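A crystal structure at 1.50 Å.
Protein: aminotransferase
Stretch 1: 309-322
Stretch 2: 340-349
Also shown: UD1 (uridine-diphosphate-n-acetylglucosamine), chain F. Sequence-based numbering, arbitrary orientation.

Stretch 1 (309-322) GILAQVHYKPIYQY
Stretch 2 (340-349) FYHAEISLPC

Stretch 1 leaves a helix at Gly309, whose positive phi (85/9) closes a Schellman motif. A CB there would be jammed against the carbonyl O of the preceding residue. From Ile310 to Tyr316 the chain is largely extended, with phi/psi of -135/164 at Gln313 and -114/131 at Val314. The peptide bond before Tyr316 is cis. Lys317 and Pro318 follow near -55/129, and a 3-10 segment covers 319-321, with Gln321 N to Pro318 O at 2.9 Å. Tyr322 is the N-cap of the next helix.

Stretch 2 begins as the end of a helix, 340-343. Glu344 (-85/139) leaves helical geometry and starts a strand. The two chains run antiparallel. Gln313 pairs with Ser346, CA to CA 5.2 Å, in a single bridge. Both its bonds are nearly straight: Gln313 N to Ser346 O is 3.2 Å, and Ser346 N to Gln313 O is 2.7 Å. Ala312 lies by Leu347 and Val314 by Ile345, with CA-CA distances of 5.1 and 5.0 Å.

Beyond the bridge, side chains take over the polar pairing. Glu344 (t, m, chi3 -19°) points toward stretch 1. Its OE1 accepts from His315 N at 2.9 Å, while its OE2 accepts from Ser346 OG at 2.6 Å. Ser346 (m) also points toward stretch 1, and its OG accepts from His315 ND1 at 2.7 Å. This OG lies at the edge of the His315 ring (m, chi2 94°). The hydroxyl thus relays between imidazole and carboxylate.

Tyr341 (t, chi2 54°) has the largest area covered by the other stretch. Lys317 CA and Pro318 CD sit over one face of its ring, 3.7 and 3.9 Å from the centroid, as CH-pi contacts. Val314 CG1 approaches Tyr341 CD1 at 3.7 Å. A water joins Tyr341 OH, at 2.7 Å, to Gln321 OE1 through a weak bond of 3.4 Å. Phe340 (t, chi2 88°) brings its ring edge to His315 O, with CE2 at 3.6 Å from that oxygen.

At the other end the packing is apolar. Ile310 CG2 meets Pro348 CD at 3.7 Å, and Ala312 CB meets Ile345 CG2 at 3.6 Å.

Gln313 (t, p, chi3 -75°) sets out sideways, and its end leads away from stretch 2. Its OE1 accepts from Val314 N at 2.8 Å; its NE2 donates to UD1 O2A at 3.1 Å. The CA-to-CB bond of Tyr316 (m, chi2 98°) points away, and its OH donates to UD1 O3' at 2.8 Å.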

# COMPACT_ATOMS: atom_id res chain seq x y z
N GLY B 309 -15.64 -6.58 -29.55
CA GLY B 309 -15.77 -5.60 -28.47
C GLY B 309 -16.09 -6.22 -27.13
O GLY B 309 -16.39 -5.50 -26.18
N ILE B 310 -16.03 -7.55 -27.04
CA ILE B 310 -16.30 -8.26 -25.78
C ILE B 310 -14.97 -8.64 -25.14
O ILE B 310 -14.36 -9.64 -25.52
CB ILE B 310 -17.14 -9.53 -26.03
CG1 ILE B 310 -18.45 -9.17 -26.76
CG2 ILE B 310 -17.47 -10.25 -24.71
CD1 ILE B 310 -19.09 -10.37 -27.39
N LEU B 311 -14.53 -7.82 -24.19
CA LEU B 311 -13.15 -7.92 -23.68
C LEU B 311 -13.06 -8.94 -22.56
O LEU B 311 -12.68 -8.63 -21.42
CB LEU B 311 -12.60 -6.55 -23.28
CG LEU B 311 -12.77 -5.45 -24.35
CD1 LEU B 311 -12.20 -4.10 -23.85
CD2 LEU B 311 -12.14 -5.85 -25.69
N ALA B 312 -13.37 -10.18 -22.92
CA ALA B 312 -13.45 -11.25 -21.95
C ALA B 312 -12.07 -11.59 -21.44
O ALA B 312 -11.06 -11.31 -22.11
CB ALA B 312 -14.10 -12.48 -22.58
N GLN B 313 -12.02 -12.21 -20.26
CA GLN B 313 -10.76 -12.52 -19.60
C GLN B 313 -10.84 -13.96 -19.07
O GLN B 313 -11.92 -14.53 -19.00
CB GLN B 313 -10.53 -11.50 -18.47
CG GLN B 313 -9.25 -11.64 -17.67
CD GLN B 313 -8.02 -11.65 -18.55
OE1 GLN B 313 -7.73 -12.63 -19.23
NE2 GLN B 313 -7.28 -10.54 -18.53
N VAL B 314 -9.69 -14.54 -18.72
CA VAL B 314 -9.66 -15.88 -18.16
C VAL B 314 -9.17 -15.80 -16.71
O VAL B 314 -8.14 -15.15 -16.43
CB VAL B 314 -8.73 -16.81 -18.96
CG1 VAL B 314 -8.63 -18.21 -18.29
CG2 VAL B 314 -9.22 -16.94 -20.41
N HIS B 315 -9.92 -16.44 -15.80
CA HIS B 315 -9.54 -16.54 -14.39
C HIS B 315 -9.55 -18.03 -14.00
O HIS B 315 -10.62 -18.61 -13.91
CB HIS B 315 -10.58 -15.77 -13.54
CG HIS B 315 -10.70 -14.32 -13.91
ND1 HIS B 315 -11.63 -13.85 -14.81
CD2 HIS B 315 -10.01 -13.24 -13.47
CE1 HIS B 315 -11.50 -12.54 -14.93
NE2 HIS B 315 -10.53 -12.14 -14.12
N TYR B 316 -8.40 -18.69 -13.76
CA TYR B 316 -7.05 -18.16 -13.71
C TYR B 316 -6.08 -19.23 -14.20
O TYR B 316 -6.37 -20.43 -14.10
CB TYR B 316 -6.63 -17.89 -12.25
CG TYR B 316 -7.37 -16.77 -11.56
CD1 TYR B 316 -8.44 -17.05 -10.72
CD2 TYR B 316 -6.98 -15.44 -11.75
CE1 TYR B 316 -9.11 -16.01 -10.07
CE2 TYR B 316 -7.65 -14.39 -11.10
CZ TYR B 316 -8.73 -14.69 -10.28
OH TYR B 316 -9.38 -13.67 -9.65
N LYS B 317 -4.92 -18.81 -14.68
CA LYS B 317 -3.80 -19.74 -14.89
C LYS B 317 -3.48 -20.44 -13.56
O LYS B 317 -3.34 -19.78 -12.54
CB LYS B 317 -2.59 -18.97 -15.40
CG LYS B 317 -1.30 -19.75 -15.59
CD LYS B 317 -0.33 -18.83 -16.35
CE LYS B 317 1.03 -19.43 -16.58
NZ LYS B 317 1.80 -18.49 -17.48
N PRO B 318 -3.40 -21.78 -13.56
CA PRO B 318 -3.02 -22.46 -12.32
C PRO B 318 -1.72 -21.88 -11.78
O PRO B 318 -0.74 -21.78 -12.51
CB PRO B 318 -2.86 -23.92 -12.75
CG PRO B 318 -3.89 -24.06 -13.91
CD PRO B 318 -3.71 -22.74 -14.64
N ILE B 319 -1.70 -21.51 -10.50
CA ILE B 319 -0.57 -20.76 -9.94
C ILE B 319 0.75 -21.51 -10.06
O ILE B 319 1.81 -20.91 -10.29
CB ILE B 319 -0.86 -20.34 -8.47
CG1 ILE B 319 -1.98 -19.29 -8.43
CG2 ILE B 319 0.39 -19.82 -7.78
CD1 ILE B 319 -2.57 -19.07 -7.03
N TYR B 320 0.69 -22.83 -9.93
CA TYR B 320 1.93 -23.65 -9.97
C TYR B 320 2.58 -23.64 -11.37
O TYR B 320 3.70 -24.13 -11.51
CB TYR B 320 1.66 -25.08 -9.49
CG TYR B 320 0.58 -25.80 -10.30
CD1 TYR B 320 -0.69 -26.03 -9.76
CD2 TYR B 320 0.83 -26.21 -11.61
CE1 TYR B 320 -1.68 -26.67 -10.51
CE2 TYR B 320 -0.18 -26.84 -12.38
CZ TYR B 320 -1.43 -27.07 -11.80
OH TYR B 320 -2.42 -27.68 -12.54
N GLN B 321 1.87 -23.14 -12.38
CA GLN B 321 2.42 -23.01 -13.74
C GLN B 321 3.41 -21.84 -13.88
O GLN B 321 4.18 -21.80 -14.86
CB GLN B 321 1.31 -22.82 -14.78
CG GLN B 321 0.45 -24.03 -15.13
CD GLN B 321 -0.39 -23.82 -16.42
OE1 GLN B 321 -0.14 -22.88 -17.21
NE2 GLN B 321 -1.35 -24.71 -16.66
N TYR B 322 3.33 -20.86 -12.98
CA TYR B 322 4.21 -19.70 -13.09
C TYR B 322 5.66 -20.10 -12.85
O TYR B 322 5.94 -20.98 -12.04
CB TYR B 322 3.80 -18.62 -12.08
CG TYR B 322 2.56 -17.85 -12.46
CD1 TYR B 322 2.49 -17.12 -13.66
CD2 TYR B 322 1.45 -17.81 -11.60
CE1 TYR B 322 1.35 -16.39 -14.00
CE2 TYR B 322 0.30 -17.09 -11.93
CZ TYR B 322 0.27 -16.37 -13.13
OH TYR B 322 -0.83 -15.63 -13.52
N PHE B 340 -10.22 -26.77 -15.83
CA PHE B 340 -10.98 -25.56 -15.54
C PHE B 340 -10.39 -24.34 -16.26
O PHE B 340 -11.10 -23.56 -16.90
CB PHE B 340 -11.03 -25.30 -14.03
CG PHE B 340 -11.92 -24.15 -13.66
CD1 PHE B 340 -13.27 -24.36 -13.42
CD2 PHE B 340 -11.41 -22.85 -13.56
CE1 PHE B 340 -14.10 -23.26 -13.10
CE2 PHE B 340 -12.22 -21.77 -13.23
CZ PHE B 340 -13.57 -21.98 -13.01
N TYR B 341 -9.08 -24.17 -16.14
CA TYR B 341 -8.40 -23.06 -16.83
C TYR B 341 -8.63 -23.09 -18.34
O TYR B 341 -8.91 -22.07 -18.96
CB TYR B 341 -6.92 -23.13 -16.51
CG TYR B 341 -6.01 -22.20 -17.27
CD1 TYR B 341 -6.23 -20.82 -17.29
CD2 TYR B 341 -4.88 -22.70 -17.92
CE1 TYR B 341 -5.35 -19.96 -17.97
CE2 TYR B 341 -3.99 -21.84 -18.60
CZ TYR B 341 -4.23 -20.49 -18.62
OH TYR B 341 -3.35 -19.66 -19.26
N HIS B 342 -8.52 -24.28 -18.93
CA HIS B 342 -8.71 -24.37 -20.38
C HIS B 342 -10.13 -24.01 -20.76
O HIS B 342 -10.36 -23.37 -21.77
CB HIS B 342 -8.33 -25.77 -20.88
CG HIS B 342 -6.88 -26.08 -20.69
ND1 HIS B 342 -6.41 -27.37 -20.55
CD2 HIS B 342 -5.80 -25.27 -20.61
CE1 HIS B 342 -5.10 -27.34 -20.40
NE2 HIS B 342 -4.71 -26.08 -20.43
N ALA B 343 -11.08 -24.38 -19.90
CA ALA B 343 -12.50 -24.19 -20.22
C ALA B 343 -13.03 -22.78 -19.96
O ALA B 343 -13.98 -22.32 -20.61
CB ALA B 343 -13.35 -25.20 -19.45
N GLU B 344 -12.43 -22.07 -19.00
CA GLU B 344 -13.11 -20.89 -18.46
C GLU B 344 -12.92 -19.59 -19.24
O GLU B 344 -11.81 -19.26 -19.68
CB GLU B 344 -12.67 -20.66 -17.00
CG GLU B 344 -13.61 -19.74 -16.18
CD GLU B 344 -13.34 -18.24 -16.34
OE1 GLU B 344 -12.22 -17.84 -16.77
OE2 GLU B 344 -14.27 -17.46 -16.00
N ILE B 345 -14.02 -18.85 -19.37
CA ILE B 345 -14.01 -17.48 -19.91
C ILE B 345 -14.92 -16.65 -19.02
O ILE B 345 -16.04 -17.08 -18.72
CB ILE B 345 -14.54 -17.41 -21.35
CG1 ILE B 345 -13.69 -18.30 -22.27
CG2 ILE B 345 -14.54 -15.97 -21.84
CD1 ILE B 345 -14.21 -18.36 -23.73
N SER B 346 -14.43 -15.48 -18.60
CA SER B 346 -15.23 -14.54 -17.82
C SER B 346 -15.81 -13.47 -18.72
O SER B 346 -15.07 -12.75 -19.38
CB SER B 346 -14.38 -13.88 -16.73
OG SER B 346 -13.89 -14.89 -15.85
N LEU B 347 -17.14 -13.38 -18.72
CA LEU B 347 -17.83 -12.41 -19.58
C LEU B 347 -18.13 -11.10 -18.87
O LEU B 347 -18.23 -11.07 -17.63
CB LEU B 347 -19.14 -13.02 -20.09
CG LEU B 347 -19.02 -14.32 -20.89
CD1 LEU B 347 -20.43 -14.77 -21.29
CD2 LEU B 347 -18.17 -14.14 -22.14
N PRO B 348 -18.30 -10.01 -19.64
CA PRO B 348 -18.60 -8.74 -18.96
C PRO B 348 -19.76 -8.83 -17.97
O PRO B 348 -20.85 -9.33 -18.29
CB PRO B 348 -18.91 -7.78 -20.12
CG PRO B 348 -18.09 -8.34 -21.28
CD PRO B 348 -18.19 -9.85 -21.10
N CYS B 349 -19.52 -8.36 -16.76
CA CYS B 349 -20.50 -8.46 -15.70
C CYS B 349 -20.12 -7.42 -14.66
O CYS B 349 -19.07 -7.54 -14.02
CB CYS B 349 -20.48 -9.86 -15.09
SG CYS B 349 -21.69 -10.06 -13.76
C1' UD1 F . -5.89 -8.96 -11.56
C2' UD1 F . -6.89 -10.13 -11.47
C3' UD1 F . -8.14 -9.77 -10.68
C4' UD1 F . -7.77 -9.08 -9.36
C5' UD1 F . -6.73 -7.95 -9.50
C6' UD1 F . -7.35 -6.65 -10.01
C7' UD1 F . -6.65 -11.60 -13.44
C8' UD1 F . -6.99 -11.84 -14.89
N2' UD1 F . -7.24 -10.57 -12.82
O1' UD1 F . -6.36 -7.97 -12.47
O3' UD1 F . -8.90 -10.96 -10.39
O5' UD1 F . -5.60 -8.36 -10.29
O7' UD1 F . -5.87 -12.32 -12.87
N1 UD1 F . -10.39 -1.81 -15.33
C2 UD1 F . -11.24 -0.69 -15.19
N3 UD1 F . -10.93 0.27 -14.31
C4 UD1 F . -9.82 0.22 -13.56
C5 UD1 F . -8.94 -0.86 -13.65
C6 UD1 F . -9.21 -1.88 -14.55
O2 UD1 F . -12.28 -0.62 -15.88
O4 UD1 F . -9.58 1.15 -12.76
C1B UD1 F . -10.74 -2.85 -16.31
C2B UD1 F . -10.14 -2.45 -17.65
O2' UD1 F . -11.09 -2.70 -18.69
C3B UD1 F . -8.93 -3.34 -17.80
C4B UD1 F . -9.34 -4.59 -17.04
O4B UD1 F . -10.19 -4.13 -15.97
O3B UD1 F . -8.63 -3.66 -19.17
C5B UD1 F . -8.12 -5.28 -16.47
O5B UD1 F . -8.56 -6.43 -15.76
PA UD1 F . -7.51 -7.61 -15.44
O1A UD1 F . -8.19 -8.61 -14.53
O2A UD1 F . -6.91 -8.07 -16.76
O3A UD1 F . -6.44 -6.70 -14.63
PB UD1 F . -5.37 -7.30 -13.56
O1B UD1 F . -4.55 -8.40 -14.22
O2B UD1 F . -4.70 -6.11 -12.90
O HOH W 1 -2.37 -25.29 -19.19
O HOH W 2 -0.98 -20.92 -19.81